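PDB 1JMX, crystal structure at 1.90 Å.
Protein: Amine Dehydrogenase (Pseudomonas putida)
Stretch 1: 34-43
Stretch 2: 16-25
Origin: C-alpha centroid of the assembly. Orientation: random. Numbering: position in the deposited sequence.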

# COMPACT_ATOMS: atom_id res chain seq x y z
N TYR B 34 3.29 9.74 -37.37
CA TYR B 34 2.86 10.64 -38.44
C TYR B 34 2.89 12.09 -37.97
O TYR B 34 3.44 12.96 -38.64
CB TYR B 34 1.47 10.24 -38.91
CG TYR B 34 1.03 10.97 -40.14
CD1 TYR B 34 1.48 10.58 -41.40
CD2 TYR B 34 0.16 12.06 -40.06
CE1 TYR B 34 1.08 11.27 -42.55
CE2 TYR B 34 -0.25 12.75 -41.20
CZ TYR B 34 0.21 12.35 -42.44
OH TYR B 34 -0.18 13.02 -43.56
N LYS B 35 2.30 12.33 -36.80
CA LYS B 35 2.25 13.67 -36.20
C LYS B 35 1.93 13.58 -34.71
O LYS B 35 1.50 12.55 -34.20
CB LYS B 35 1.22 14.56 -36.92
CG LYS B 35 -0.23 14.14 -36.72
CD LYS B 35 -1.19 14.95 -37.58
CE LYS B 35 -1.18 16.42 -37.21
NZ LYS B 35 -2.04 17.20 -38.12
N SER B 36 2.17 14.69 -34.01
CA SER B 36 1.92 14.77 -32.58
C SER B 36 1.14 16.03 -32.28
O SER B 36 1.39 17.07 -32.88
CB SER B 36 3.24 14.79 -31.80
OG SER B 36 4.04 13.65 -32.12
N CYS B 37 0.21 15.94 -31.35
CA CYS B 37 -0.61 17.08 -30.95
C CYS B 37 -0.44 17.26 -29.46
O CYS B 37 -0.49 16.30 -28.70
CB CYS B 37 -2.10 16.83 -31.23
SG CYS B 37 -2.68 16.66 -32.95
N VAL B 38 -0.20 18.49 -29.03
CA VAL B 38 -0.10 18.76 -27.61
C VAL B 38 -1.54 19.01 -27.15
O VAL B 38 -2.30 19.71 -27.82
CB VAL B 38 0.79 19.98 -27.31
CG1 VAL B 38 0.83 20.24 -25.82
CG2 VAL B 38 2.19 19.73 -27.82
N MET B 39 -1.92 18.35 -26.06
CA MET B 39 -3.26 18.48 -25.53
C MET B 39 -3.37 19.53 -24.43
O MET B 39 -2.40 19.84 -23.73
CB MET B 39 -3.78 17.12 -25.06
CG MET B 39 -4.02 16.18 -26.21
SD MET B 39 -4.96 14.76 -25.71
CE MET B 39 -3.78 13.98 -24.60
N PRO B 40 -4.55 20.13 -24.31
CA PRO B 40 -4.80 21.17 -23.31
C PRO B 40 -4.90 20.63 -21.89
O PRO B 40 -5.25 19.48 -21.66
CB PRO B 40 -6.13 21.76 -23.77
CG PRO B 40 -6.83 20.57 -24.33
CD PRO B 40 -5.76 19.89 -25.13
N ASP B 41 -4.59 21.51 -20.95
CA ASP B 41 -4.63 21.20 -19.53
C ASP B 41 -3.65 20.10 -19.09
O ASP B 41 -2.49 20.12 -19.49
CB ASP B 41 -6.07 20.95 -19.09
CG ASP B 41 -6.97 22.17 -19.34
OD1 ASP B 41 -6.45 23.31 -19.31
OD2 ASP B 41 -8.18 21.99 -19.57
N LYS B 42 -4.11 19.16 -18.26
CA LYS B 42 -3.24 18.10 -17.77
C LYS B 42 -3.69 16.71 -18.22
O LYS B 42 -4.84 16.51 -18.57
CB LYS B 42 -3.16 18.17 -16.24
CG LYS B 42 -2.61 19.50 -15.71
CD LYS B 42 -1.12 19.62 -16.01
CE LYS B 42 -0.57 21.03 -15.77
NZ LYS B 42 -0.54 21.45 -14.33
N PHE B 43 -2.74 15.77 -18.23
CA PHE B 43 -2.98 14.38 -18.64
C PHE B 43 -3.58 13.54 -17.52
O PHE B 43 -3.32 13.78 -16.34
CB PHE B 43 -1.65 13.75 -19.09
CG PHE B 43 -1.78 12.36 -19.66
CD1 PHE B 43 -1.99 12.17 -21.03
CD2 PHE B 43 -1.66 11.23 -18.84
CE1 PHE B 43 -2.07 10.90 -21.57
CE2 PHE B 43 -1.74 9.96 -19.38
CZ PHE B 43 -1.94 9.79 -20.75
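Stretch 2 16-25: VTNYPNNLHV

Stretch 2 is a hairpin, strand 16-18 returning as strand 22-25, and the returning strand lies antiparallel to strand 34-38: their N-to-C directions differ by 163° and the axes approach to 4.6 Å. Val16 makes no contact with stretch 1. At Thr17 the side chain points toward it, with OG1 3.4 Å from Phe43 CE1 at the ring edge and CG2 3.8 Å from Met39 CE. Tyr19 then leaves the strand and places its CA 4.2 Å from the Phe43 ring centroid, 5° off the normal, so this CH lies squarely over the ring face; its own ring is oblique to that of Phe43, planes at 48°. One water donates to both Tyr19 OH and Phe43 O, while a second joins Pro20 O to Phe43 N. Asn21 (phi/psi 166/51) receives Met39 N at its O (2.7 Å, 164°), and its ND2 donates a weak bond to Pro40 O (3.1 Å, 135°). Asn22 faces Val38, CA to CA 4.6 Å, in a non-hydrogen-bonded pair. Leu23 exchanges bonds with Cys37, Leu23 N to Cys37 O 2.9 Å and Leu23 O to Cys37 N 2.8 Å. His24 pairs with Ser36, their CA atoms 4.3 Å apart. Finally, Val25 N donates almost linearly to Lys35 O (2.8 Å, 177°), whereas Val25 O accepts Tyr34 N at 2.7 Å and, weakly, Lys35 N at 3.4 Å.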

# COMPACT_ATOMS: atom_id res chain seq x y z
N VAL B 16 -2.63 7.31 -29.81
CA VAL B 16 -2.20 6.91 -28.49
C VAL B 16 -1.84 8.17 -27.73
O VAL B 16 -1.30 9.11 -28.30
CB VAL B 16 -0.94 5.97 -28.51
CG1 VAL B 16 -1.29 4.61 -29.08
CG2 VAL B 16 0.20 6.60 -29.30
N THR B 17 -2.19 8.22 -26.45
CA THR B 17 -1.84 9.38 -25.66
C THR B 17 -0.61 9.02 -24.82
O THR B 17 -0.44 7.89 -24.36
CB THR B 17 -3.04 9.93 -24.85
OG1 THR B 17 -3.54 8.93 -23.95
CG2 THR B 17 -4.15 10.36 -25.81
N ASN B 18 0.25 10.01 -24.66
CA ASN B 18 1.54 9.91 -24.01
C ASN B 18 1.52 10.83 -22.80
O ASN B 18 0.88 11.88 -22.85
CB ASN B 18 2.55 10.40 -25.04
CG ASN B 18 3.94 10.29 -24.60
OD1 ASN B 18 4.54 9.23 -24.69
ND2 ASN B 18 4.49 11.40 -24.14
N TYR B 19 2.38 10.56 -21.81
CA TYR B 19 2.34 11.34 -20.58
C TYR B 19 2.35 12.84 -20.46
O TYR B 19 1.37 13.37 -19.88
CB TYR B 19 3.19 10.78 -19.45
CG TYR B 19 2.38 10.85 -18.18
CD1 TYR B 19 1.73 9.72 -17.70
CD2 TYR B 19 2.15 12.07 -17.52
CE1 TYR B 19 0.88 9.79 -16.61
CE2 TYR B 19 1.30 12.16 -16.44
CZ TYR B 19 0.67 11.01 -15.99
OH TYR B 19 -0.17 11.07 -14.91
N PRO B 20 3.41 13.55 -20.92
CA PRO B 20 3.40 15.02 -20.78
C PRO B 20 1.95 15.48 -20.97
O PRO B 20 1.24 15.75 -19.99
CB PRO B 20 4.35 15.48 -21.88
CG PRO B 20 5.32 14.37 -21.96
CD PRO B 20 4.45 13.13 -21.87
N ASN B 21 1.45 15.28 -22.19
CA ASN B 21 0.07 15.55 -22.57
C ASN B 21 -0.03 15.56 -24.08
O ASN B 21 -0.55 16.48 -24.67
CB ASN B 21 -0.47 16.86 -21.99
CG ASN B 21 -1.96 16.81 -21.74
OD1 ASN B 21 -2.56 15.73 -21.77
ND2 ASN B 21 -2.57 17.96 -21.50
N ASN B 22 0.50 14.50 -24.70
CA ASN B 22 0.50 14.40 -26.15
C ASN B 22 -0.50 13.37 -26.67
O ASN B 22 -0.86 12.42 -25.97
CB ASN B 22 1.87 13.95 -26.70
CG ASN B 22 3.04 14.65 -26.05
OD1 ASN B 22 3.01 15.86 -25.81
ND2 ASN B 22 4.10 13.88 -25.77
N LEU B 23 -0.89 13.57 -27.91
CA LEU B 23 -1.76 12.65 -28.62
C LEU B 23 -0.95 12.47 -29.89
O LEU B 23 -0.65 13.44 -30.58
CB LEU B 23 -3.13 13.27 -28.93
CG LEU B 23 -4.15 12.38 -29.65
CD1 LEU B 23 -5.55 12.92 -29.42
CD2 LEU B 23 -3.85 12.29 -31.15
N HIS B 24 -0.52 11.25 -30.14
CA HIS B 24 0.27 10.96 -31.32
C HIS B 24 -0.51 10.18 -32.34
O HIS B 24 -1.35 9.35 -32.00
CB HIS B 24 1.51 10.16 -30.93
CG HIS B 24 2.36 10.83 -29.90
ND1 HIS B 24 2.42 10.41 -28.60
CD2 HIS B 24 3.17 11.91 -29.99
CE1 HIS B 24 3.23 11.20 -27.92
NE2 HIS B 24 3.70 12.12 -28.74
N VAL B 25 -0.25 10.48 -33.61
CA VAL B 25 -0.89 9.77 -34.70
C VAL B 25 0.19 8.87 -35.28
O VAL B 25 1.27 9.33 -35.65
CB VAL B 25 -1.42 10.73 -35.78
CG1 VAL B 25 -2.12 9.94 -36.87
CG2 VAL B 25 -2.38 11.73 -35.17
O HOH W 1 -2.31 12.17 -13.96
O HOH W 2 0.24 16.76 -17.71